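Local coordinates for protein catalase A (Saccharomyces cerevisiae, PDB 1A4E) that uses heme to break hydrogen peroxide down to water and oxygen, and probably so protects cells from the peroxide made by peroxisomal oxidases, at residues 199-204 and 332-337; 123-128 and 316-321; 214-219 and 263-268. All blocks are in the same frame, centred on the assembly; numbering follows the deposited sequence.

Contact 1 of 3, residues 199-204 and 332-337; sequences SGHTYK and PVLQAR. With HEM (protoporphyrin IX containing Fe), chain I.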
# COMPACT_ATOMS: atom_id res chain seq x y z
N SER B 199 -5.44 -23.29 24.32
CA SER B 199 -4.19 -22.70 23.86
C SER B 199 -3.55 -23.49 22.73
O SER B 199 -2.92 -22.91 21.86
CB SER B 199 -3.20 -22.59 25.01
OG SER B 199 -2.80 -23.83 25.57
N GLY B 200 -3.76 -24.82 22.73
CA GLY B 200 -3.18 -25.72 21.75
C GLY B 200 -1.74 -26.03 22.11
O GLY B 200 -1.36 -27.17 22.38
N HIS B 201 -0.93 -24.97 22.11
CA HIS B 201 0.46 -25.04 22.47
C HIS B 201 0.66 -25.01 23.98
O HIS B 201 -0.19 -24.61 24.78
CB HIS B 201 1.24 -23.87 21.90
CG HIS B 201 1.02 -23.58 20.43
ND1 HIS B 201 1.53 -24.17 19.37
CD2 HIS B 201 0.22 -22.56 19.99
CE1 HIS B 201 1.07 -23.56 18.31
NE2 HIS B 201 0.28 -22.59 18.69
N THR B 202 1.87 -25.42 24.33
CA THR B 202 2.38 -25.31 25.68
C THR B 202 2.98 -23.91 25.75
O THR B 202 3.69 -23.46 24.85
CB THR B 202 3.46 -26.39 25.91
OG1 THR B 202 2.82 -27.66 25.88
CG2 THR B 202 4.19 -26.21 27.22
N TYR B 203 2.64 -23.17 26.80
CA TYR B 203 3.25 -21.88 27.06
C TYR B 203 4.06 -22.00 28.34
O TYR B 203 4.01 -23.02 29.02
CB TYR B 203 2.16 -20.82 27.22
CG TYR B 203 1.54 -20.40 25.89
CD1 TYR B 203 0.58 -21.20 25.24
CD2 TYR B 203 1.92 -19.18 25.34
CE1 TYR B 203 0.01 -20.77 24.04
CE2 TYR B 203 1.35 -18.75 24.13
CZ TYR B 203 0.41 -19.55 23.49
OH TYR B 203 -0.14 -19.11 22.30
N LYS B 204 4.89 -21.00 28.67
CA LYS B 204 5.65 -21.03 29.91
C LYS B 204 5.23 -19.85 30.76
O LYS B 204 5.43 -18.70 30.36
CB LYS B 204 7.15 -20.95 29.63
CG LYS B 204 7.68 -22.24 29.01
CD LYS B 204 9.19 -22.22 28.87
CE LYS B 204 9.65 -21.27 27.77
NZ LYS B 204 11.09 -21.17 27.72
N PRO B 332 7.62 -25.49 17.72
CA PRO B 332 8.06 -24.90 16.46
C PRO B 332 6.98 -24.10 15.74
O PRO B 332 7.29 -23.14 15.03
CB PRO B 332 8.55 -26.05 15.63
CG PRO B 332 8.73 -27.15 16.62
CD PRO B 332 7.61 -26.94 17.60
N VAL B 333 5.71 -24.52 15.91
CA VAL B 333 4.58 -23.84 15.31
C VAL B 333 4.33 -22.52 16.05
O VAL B 333 4.19 -21.49 15.38
CB VAL B 333 3.35 -24.77 15.37
CG1 VAL B 333 2.11 -24.14 14.77
CG2 VAL B 333 3.67 -26.00 14.54
N LEU B 334 4.33 -22.52 17.39
CA LEU B 334 4.17 -21.30 18.17
C LEU B 334 5.30 -20.31 17.94
O LEU B 334 5.06 -19.10 17.89
CB LEU B 334 4.11 -21.62 19.67
CG LEU B 334 3.98 -20.47 20.68
CD1 LEU B 334 2.81 -19.56 20.33
CD2 LEU B 334 3.81 -21.07 22.06
N GLN B 335 6.52 -20.83 17.80
CA GLN B 335 7.69 -20.02 17.51
C GLN B 335 7.53 -19.24 16.21
O GLN B 335 7.81 -18.04 16.18
CB GLN B 335 8.92 -20.92 17.43
CG GLN B 335 9.37 -21.53 18.74
CD GLN B 335 10.23 -20.61 19.58
OE1 GLN B 335 11.31 -20.22 19.16
NE2 GLN B 335 9.80 -20.26 20.79
N ALA B 336 7.05 -19.89 15.13
CA ALA B 336 6.81 -19.21 13.87
C ALA B 336 5.68 -18.18 13.93
O ALA B 336 5.73 -17.14 13.26
CB ALA B 336 6.46 -20.20 12.80
N ARG B 337 4.67 -18.48 14.77
CA ARG B 337 3.52 -17.60 14.99
C ARG B 337 3.91 -16.32 15.69
O ARG B 337 3.21 -15.31 15.58
CB ARG B 337 2.46 -18.29 15.83
CG ARG B 337 1.80 -19.45 15.14
CD ARG B 337 0.82 -20.13 16.08
NE ARG B 337 -0.43 -19.40 16.16
CZ ARG B 337 -1.17 -19.33 17.27
NH1 ARG B 337 -0.81 -19.93 18.39
NH2 ARG B 337 -2.30 -18.64 17.25
CHA HEM I . -5.05 -16.11 12.28
CHB HEM I . -0.68 -17.60 10.96
CHC HEM I . -1.29 -21.59 13.53
CHD HEM I . -5.14 -19.60 15.60
C1A HEM I . -3.87 -16.25 11.57
C2A HEM I . -3.31 -15.21 10.71
C3A HEM I . -2.05 -15.59 10.42
C4A HEM I . -1.84 -16.87 11.05
CMA HEM I . -1.00 -14.81 9.64
CAA HEM I . -4.00 -13.92 10.31
CBA HEM I . -3.45 -12.79 11.16
CGA HEM I . -4.02 -11.43 10.85
O1A HEM I . -4.08 -11.01 9.70
O2A HEM I . -4.40 -10.76 11.80
C1B HEM I . -0.45 -18.81 11.57
C2B HEM I . 0.74 -19.60 11.37
C3B HEM I . 0.53 -20.80 12.02
C4B HEM I . -0.79 -20.69 12.62
CMB HEM I . 1.94 -19.12 10.56
CAB HEM I . 1.35 -21.93 12.11
CBB HEM I . 2.77 -22.06 11.76
C1C HEM I . -2.38 -21.39 14.34
C2C HEM I . -2.69 -22.21 15.49
C3C HEM I . -3.74 -21.62 16.13
C4C HEM I . -4.07 -20.44 15.35
CMC HEM I . -1.91 -23.46 15.90
CAC HEM I . -4.35 -22.00 17.31
CBC HEM I . -3.65 -22.11 18.57
C1D HEM I . -5.47 -18.48 14.86
C2D HEM I . -6.60 -17.63 15.12
C3D HEM I . -6.58 -16.67 14.17
C4D HEM I . -5.44 -16.92 13.33
CMD HEM I . -7.61 -17.75 16.26
CAD HEM I . -7.61 -15.57 13.98
CBD HEM I . -7.31 -14.29 14.73
CGD HEM I . -8.43 -13.29 14.51
O1D HEM I . -9.56 -13.58 14.87
O2D HEM I . -8.19 -12.22 13.97
NA HEM I . -2.94 -17.25 11.79
NB HEM I . -1.37 -19.46 12.36
NC HEM I . -3.20 -20.28 14.29
ND HEM I . -4.75 -18.03 13.77
FE HEM I . -3.09 -18.78 13.02
O HOH W 1 -2.20 -20.32 21.05
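L334 lays CB over the centre of the H201 imidazole, 3.7 Å from CB to the ring centroid, a CH-pi contact across the face. With CG anti to the backbone N (chi1 178°), the leucine's forked end goes on to Y203, whose ring takes CD2 over one face, toward the rim, 4.0 Å from its centroid. Leucine suits this place because one branched side chain can serve two rings. At the edge of the imidazole, V333 CG1 stands 3.7 Å from H201 CE1. R337 NH1 makes a weak bond to H201 NE2, 2.9 Å long but bent to 128°. The stronger partner of the histidine is D331, which binds ND1. A water accepts from Y203 OH and R337 NH1 and donates to S199 O, tying three polar groups together. The guanidinium lies with one face over the heme, NH2 3.2 Å from HEM C4C, and hydrogen-bonds Y341 OH, the axial ligand of the iron; arginine suits the place because a long, bent chain carries a flat guanidinium that can do both. The contact thus joins the start of helix 332-348, whose R337 stands one turn before Y341, to the loop leading into strand 203-206, which pairs with strands 212-221 and 326-328.

Contact 2 of 3, residues 123-128 and 316-321; sequences NLDWVY and AFAPST. With HEM (protoporphyrin IX containing Fe), chain I.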
# COMPACT_ATOMS: atom_id res chain seq x y z
N ASN B 123 -1.20 -5.07 26.23
CA ASN B 123 -2.16 -6.03 25.75
C ASN B 123 -1.62 -7.46 25.76
O ASN B 123 -0.41 -7.71 25.66
CB ASN B 123 -2.58 -5.60 24.34
CG ASN B 123 -3.44 -4.35 24.35
OD1 ASN B 123 -3.87 -3.86 25.40
ND2 ASN B 123 -3.72 -3.78 23.19
N LEU B 124 -2.55 -8.39 25.94
CA LEU B 124 -2.23 -9.81 25.94
C LEU B 124 -3.19 -10.45 24.95
O LEU B 124 -4.40 -10.28 25.06
CB LEU B 124 -2.47 -10.38 27.34
CG LEU B 124 -1.91 -11.71 27.88
CD1 LEU B 124 -3.08 -12.40 28.54
CD2 LEU B 124 -1.30 -12.63 26.82
N ASP B 125 -2.69 -11.20 23.97
CA ASP B 125 -3.57 -11.91 23.06
C ASP B 125 -3.46 -13.41 23.25
O ASP B 125 -2.38 -13.99 23.18
CB ASP B 125 -3.25 -11.56 21.61
CG ASP B 125 -3.52 -10.10 21.22
OD1 ASP B 125 -4.38 -9.46 21.81
OD2 ASP B 125 -2.87 -9.61 20.31
N TRP B 126 -4.60 -14.02 23.56
CA TRP B 126 -4.72 -15.47 23.62
C TRP B 126 -5.40 -15.86 22.31
O TRP B 126 -6.63 -15.89 22.15
CB TRP B 126 -5.56 -15.90 24.84
CG TRP B 126 -4.84 -15.94 26.19
CD1 TRP B 126 -3.52 -15.60 26.35
CD2 TRP B 126 -5.42 -16.30 27.38
NE1 TRP B 126 -3.26 -15.71 27.63
CE2 TRP B 126 -4.36 -16.13 28.29
CE3 TRP B 126 -6.67 -16.73 27.83
CZ2 TRP B 126 -4.54 -16.38 29.65
CZ3 TRP B 126 -6.85 -16.98 29.19
CH2 TRP B 126 -5.79 -16.81 30.10
N VAL B 127 -4.54 -16.13 21.33
CA VAL B 127 -4.97 -16.48 19.98
C VAL B 127 -5.08 -18.01 19.93
O VAL B 127 -4.16 -18.75 19.58
CB VAL B 127 -3.93 -15.94 18.96
CG1 VAL B 127 -4.50 -16.04 17.57
CG2 VAL B 127 -3.61 -14.47 19.22
N TYR B 128 -6.27 -18.46 20.32
CA TYR B 128 -6.60 -19.87 20.47
C TYR B 128 -7.57 -20.39 19.44
O TYR B 128 -8.26 -19.61 18.80
CB TYR B 128 -7.23 -20.11 21.81
CG TYR B 128 -6.41 -19.82 23.05
CD1 TYR B 128 -5.08 -19.40 22.99
CD2 TYR B 128 -7.03 -20.01 24.28
CE1 TYR B 128 -4.36 -19.18 24.16
CE2 TYR B 128 -6.31 -19.79 25.46
CZ TYR B 128 -4.99 -19.39 25.38
OH TYR B 128 -4.28 -19.20 26.55
N ALA B 316 -6.42 -6.61 15.55
CA ALA B 316 -5.18 -7.33 15.32
C ALA B 316 -4.80 -8.15 16.54
O ALA B 316 -4.60 -7.61 17.62
CB ALA B 316 -4.06 -6.36 15.03
N PHE B 317 -4.69 -9.46 16.35
CA PHE B 317 -4.37 -10.41 17.41
C PHE B 317 -3.07 -11.13 17.07
O PHE B 317 -2.89 -11.57 15.93
CB PHE B 317 -5.45 -11.47 17.57
CG PHE B 317 -6.83 -10.93 17.93
CD1 PHE B 317 -7.19 -10.78 19.27
CD2 PHE B 317 -7.73 -10.60 16.92
CE1 PHE B 317 -8.46 -10.29 19.59
CE2 PHE B 317 -8.99 -10.10 17.25
CZ PHE B 317 -9.35 -9.95 18.58
N ALA B 318 -2.15 -11.25 18.04
CA ALA B 318 -0.85 -11.86 17.83
C ALA B 318 -0.35 -12.59 19.07
O ALA B 318 -0.43 -12.03 20.17
CB ALA B 318 0.18 -10.80 17.46
N PRO B 319 0.19 -13.82 18.98
CA PRO B 319 0.82 -14.53 20.09
C PRO B 319 2.01 -13.79 20.70
O PRO B 319 2.36 -13.99 21.86
CB PRO B 319 1.19 -15.86 19.50
CG PRO B 319 0.20 -16.04 18.39
CD PRO B 319 0.16 -14.66 17.80
N SER B 320 2.63 -12.92 19.90
CA SER B 320 3.75 -12.10 20.35
C SER B 320 3.32 -10.93 21.23
O SER B 320 4.15 -10.29 21.90
CB SER B 320 4.52 -11.61 19.13
OG SER B 320 3.68 -11.06 18.13
N THR B 321 2.01 -10.65 21.26
CA THR B 321 1.46 -9.64 22.15
C THR B 321 1.19 -10.39 23.45
O THR B 321 0.18 -11.06 23.64
CB THR B 321 0.15 -9.07 21.56
OG1 THR B 321 0.49 -8.52 20.31
CG2 THR B 321 -0.50 -8.00 22.42
CHA HEM I . -5.05 -16.11 12.28
CHB HEM I . -0.68 -17.60 10.96
CHC HEM I . -1.29 -21.59 13.53
CHD HEM I . -5.14 -19.60 15.60
C1A HEM I . -3.87 -16.25 11.57
C2A HEM I . -3.31 -15.21 10.71
C3A HEM I . -2.05 -15.59 10.42
C4A HEM I . -1.84 -16.87 11.05
CMA HEM I . -1.00 -14.81 9.64
CAA HEM I . -4.00 -13.92 10.31
CBA HEM I . -3.45 -12.79 11.16
CGA HEM I . -4.02 -11.43 10.85
O1A HEM I . -4.08 -11.01 9.70
O2A HEM I . -4.40 -10.76 11.80
C1B HEM I . -0.45 -18.81 11.57
C2B HEM I . 0.74 -19.60 11.37
C3B HEM I . 0.53 -20.80 12.02
C4B HEM I . -0.79 -20.69 12.62
CMB HEM I . 1.94 -19.12 10.56
CAB HEM I . 1.35 -21.93 12.11
CBB HEM I . 2.77 -22.06 11.76
C1C HEM I . -2.38 -21.39 14.34
C2C HEM I . -2.69 -22.21 15.49
C3C HEM I . -3.74 -21.62 16.13
C4C HEM I . -4.07 -20.44 15.35
CMC HEM I . -1.91 -23.46 15.90
CAC HEM I . -4.35 -22.00 17.31
CBC HEM I . -3.65 -22.11 18.57
C1D HEM I . -5.47 -18.48 14.86
C2D HEM I . -6.60 -17.63 15.12
C3D HEM I . -6.58 -16.67 14.17
C4D HEM I . -5.44 -16.92 13.33
CMD HEM I . -7.61 -17.75 16.26
CAD HEM I . -7.61 -15.57 13.98
CBD HEM I . -7.31 -14.29 14.73
CGD HEM I . -8.43 -13.29 14.51
O1D HEM I . -9.56 -13.58 14.87
O2D HEM I . -8.19 -12.22 13.97
NA HEM I . -2.94 -17.25 11.79
NB HEM I . -1.37 -19.46 12.36
NC HEM I . -3.20 -20.28 14.29
ND HEM I . -4.75 -18.03 13.77
FE HEM I . -3.09 -18.78 13.02
O HOH W 2 0.24 -14.73 23.71
O HOH W 3 -1.94 -7.14 19.00
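D125 and T321 have the most surface buried here, and they meet through both backbone and side chain. The D125 amide gives a nearly straight hydrogen bond to T321 O (N to O 2.9 Å, 170° at the hydrogen). The carboxylate reaches over the same loop: OD2 takes the amide of A318, 2.9 Å from N to OD2, on its anti side and somewhat out of the carboxylate plane. Aspartate is short enough to receive a loop amide so close to its own backbone. A water donates to OD2 and to A316 O and also lies 3.1 Å from T321 OG1, while K116 makes a salt bridge to OD1.

T321 closes the type I beta turn that starts at A318. With OG1 beside the backbone N (chi1 -59°), CG2 is anti to that N and rests 3.3 Å from N123 O, and CB packs against D125 OD2; a threonine offers this methyl to the strand and its hydroxyl to the water side. P319, with a backbone shape that fits the turn, has its O joined to D125 O by a second water.

V127, the centre of an inverse gamma turn, divides its two methyls. CG2 meets F317 CB at 3.9 Å and the proline ring, whereas CG1, anti to the backbone N, stands 3.6 Å from HEM C2D. The beta-branched valine can therefore face loop and cofactor together. F317 CD2 approaches the heme propionate oxygen O2D at 3.4 Å.

N14 of the third subunit binds N123 O, so the strand's start also faces the tetramer interface. Buried as it is, the D125 carboxylate has a lysine, an amide and a water as donors, which would probably favour its ionised form and pin the loop to the strand beside the heme.

Contact 3 of 3, residues 214-219 and 263-268; sequences YVQVHI and YIQTMT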
# COMPACT_ATOMS: atom_id res chain seq x y z
N TYR B 214 5.20 -25.35 32.53
CA TYR B 214 4.63 -25.54 31.21
C TYR B 214 3.13 -25.51 31.46
O TYR B 214 2.63 -26.19 32.36
CB TYR B 214 5.00 -26.88 30.61
CG TYR B 214 6.46 -27.00 30.19
CD1 TYR B 214 7.03 -26.13 29.26
CD2 TYR B 214 7.23 -28.02 30.74
CE1 TYR B 214 8.36 -26.27 28.86
CE2 TYR B 214 8.57 -28.17 30.36
CZ TYR B 214 9.12 -27.30 29.42
OH TYR B 214 10.44 -27.46 29.02
N VAL B 215 2.40 -24.72 30.68
CA VAL B 215 0.97 -24.49 30.89
C VAL B 215 0.17 -24.74 29.62
O VAL B 215 0.63 -24.45 28.52
CB VAL B 215 0.76 -23.02 31.38
CG1 VAL B 215 -0.72 -22.71 31.54
CG2 VAL B 215 1.39 -22.82 32.75
N GLN B 216 -1.02 -25.34 29.74
CA GLN B 216 -1.97 -25.41 28.63
C GLN B 216 -3.28 -24.85 29.15
O GLN B 216 -3.70 -25.14 30.28
CB GLN B 216 -2.17 -26.85 28.15
CG GLN B 216 -0.92 -27.21 27.38
CD GLN B 216 -1.11 -28.19 26.24
OE1 GLN B 216 -2.21 -28.66 25.94
NE2 GLN B 216 -0.03 -28.52 25.56
N VAL B 217 -3.92 -23.98 28.36
CA VAL B 217 -5.12 -23.28 28.81
C VAL B 217 -6.39 -23.83 28.16
O VAL B 217 -6.44 -24.16 26.98
CB VAL B 217 -4.95 -21.77 28.51
CG1 VAL B 217 -6.06 -20.98 29.18
CG2 VAL B 217 -3.62 -21.26 29.07
N HIS B 218 -7.43 -23.95 28.99
CA HIS B 218 -8.73 -24.46 28.59
C HIS B 218 -9.79 -23.42 28.92
O HIS B 218 -9.89 -22.97 30.06
CB HIS B 218 -9.08 -25.76 29.34
CG HIS B 218 -8.16 -26.93 29.02
ND1 HIS B 218 -8.44 -28.00 28.28
CD2 HIS B 218 -6.87 -27.04 29.45
CE1 HIS B 218 -7.37 -28.75 28.24
NE2 HIS B 218 -6.43 -28.16 28.95
N ILE B 219 -10.56 -22.99 27.93
CA ILE B 219 -11.61 -22.01 28.12
C ILE B 219 -12.91 -22.77 27.83
O ILE B 219 -13.32 -22.97 26.69
CB ILE B 219 -11.37 -20.81 27.14
CG1 ILE B 219 -9.99 -20.19 27.36
CG2 ILE B 219 -12.43 -19.75 27.39
CD1 ILE B 219 -9.71 -18.92 26.53
N TYR B 263 -9.42 -22.50 32.77
CA TYR B 263 -8.66 -23.45 33.56
C TYR B 263 -7.28 -23.61 32.94
O TYR B 263 -7.09 -23.26 31.78
CB TYR B 263 -9.24 -24.86 33.58
CG TYR B 263 -10.66 -25.00 34.10
CD1 TYR B 263 -11.74 -24.90 33.22
CD2 TYR B 263 -10.88 -25.24 35.46
CE1 TYR B 263 -13.04 -25.03 33.69
CE2 TYR B 263 -12.18 -25.38 35.94
CZ TYR B 263 -13.25 -25.27 35.05
OH TYR B 263 -14.54 -25.38 35.53
N ILE B 264 -6.32 -24.12 33.71
CA ILE B 264 -5.01 -24.45 33.18
C ILE B 264 -4.56 -25.82 33.67
O ILE B 264 -5.02 -26.33 34.69
CB ILE B 264 -3.90 -23.42 33.58
CG1 ILE B 264 -3.79 -23.29 35.10
CG2 ILE B 264 -4.22 -22.08 32.91
CD1 ILE B 264 -2.58 -22.44 35.55
N GLN B 265 -3.65 -26.43 32.90
CA GLN B 265 -2.96 -27.65 33.28
C GLN B 265 -1.51 -27.21 33.42
O GLN B 265 -0.97 -26.55 32.53
CB GLN B 265 -3.00 -28.71 32.22
CG GLN B 265 -4.32 -29.41 32.04
CD GLN B 265 -4.26 -30.35 30.85
OE1 GLN B 265 -4.08 -29.88 29.73
NE2 GLN B 265 -4.39 -31.67 31.02
N THR B 266 -0.89 -27.51 34.56
CA THR B 266 0.51 -27.18 34.75
C THR B 266 1.36 -28.43 34.81
O THR B 266 0.87 -29.54 35.03
CB THR B 266 0.70 -26.35 36.02
OG1 THR B 266 0.13 -27.05 37.10
CG2 THR B 266 0.07 -24.98 35.88
N MET B 267 2.66 -28.22 34.62
CA MET B 267 3.62 -29.30 34.52
C MET B 267 5.01 -28.73 34.71
O MET B 267 5.31 -27.64 34.22
CB MET B 267 3.49 -29.92 33.13
CG MET B 267 4.33 -31.14 32.94
SD MET B 267 4.34 -31.71 31.24
CE MET B 267 2.71 -32.36 31.16
N THR B 268 5.89 -29.43 35.44
CA THR B 268 7.27 -29.00 35.57
C THR B 268 8.12 -29.57 34.44
O THR B 268 7.66 -30.36 33.61
CB THR B 268 7.85 -29.44 36.94
OG1 THR B 268 7.82 -30.86 37.00
CG2 THR B 268 7.08 -28.80 38.09
O HOH W 4 -3.66 -30.68 27.21
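Q265 OE1 is held from two directions, by H218 NE2 at 3.0 Å and by a water whose oxygen lies 2.7 Å from OE1. The histidine N-H points at it nearly in the plane of its own ring, but comes in above the amide plane of the glutamine, the two flat groups being turned 80° apart. The water also donates to Q216 OE1, bridging the two glutamines of a hydrogen-bonded pair. Glutamine suits both places because each amide accepts and donates at once: Q265 NE2 binds the carbonyls of W286 and F291, and Q216 NE2 binds T202 OG1.

Beneath these side chains the backbones run antiparallel, their axes 4.7 Å apart at closest approach. Q216 and Q265 exchange two bonds, and so do H218 and Y263, where Y263 N lies 2.8 Å from H218 O. At the far end Y214 N donates to M267 O. The strands belong to the antiparallel beta barrel that is the core of the catalase fold.

On the opposite face from the glutamines stand V215, V217, I264 and T266, from the non-hydrogen-bonded pairs. I264 CG2 touches both valines, 3.8 Å from V215 CG1 and 4.0 Å from V217 CG2, and W205 touches all three residues. V217 also packs against W126 and Y128 of strand 122-129, which is not its neighbour in the sheet. Beta-branched residues suit such a place, as they are at ease in strands and present compact apolar branches. T266 CG2 lies beside V215 CG2, the side chains pointing the same way.

The edge of the Y214 ring meets T268 O, with CD2 3.7 Å from that oxygen, while its hydroxyl bonds E409. T268 leaves the strand as the N-cap of helix 269-274, where its side chain caps a backbone N.

How the contacts relate
The three contacts lie within the catalase domain and reach one antiparallel beta-sheet. Along the chain the order is 123-128, 199-204, 214-219, 263-268, 316-321, 332-337, so contacts 1 and 2 interleave and contact 3 is nested inside both. Centres of contacts 1 and 2 are about 12 Å apart; both touch the heme, and R337 NH2 probably bonds V127 O. Contact 3 lies about 13 Å from contact 1, centre to centre, joined by pairing of strands 203-206 and 212-221, and about 17 Å from contact 2, where strand 122-129 packs its W126 and Y128 on I219 as well. Strands, loop and helix are thus connected from barrel wall to cofactor.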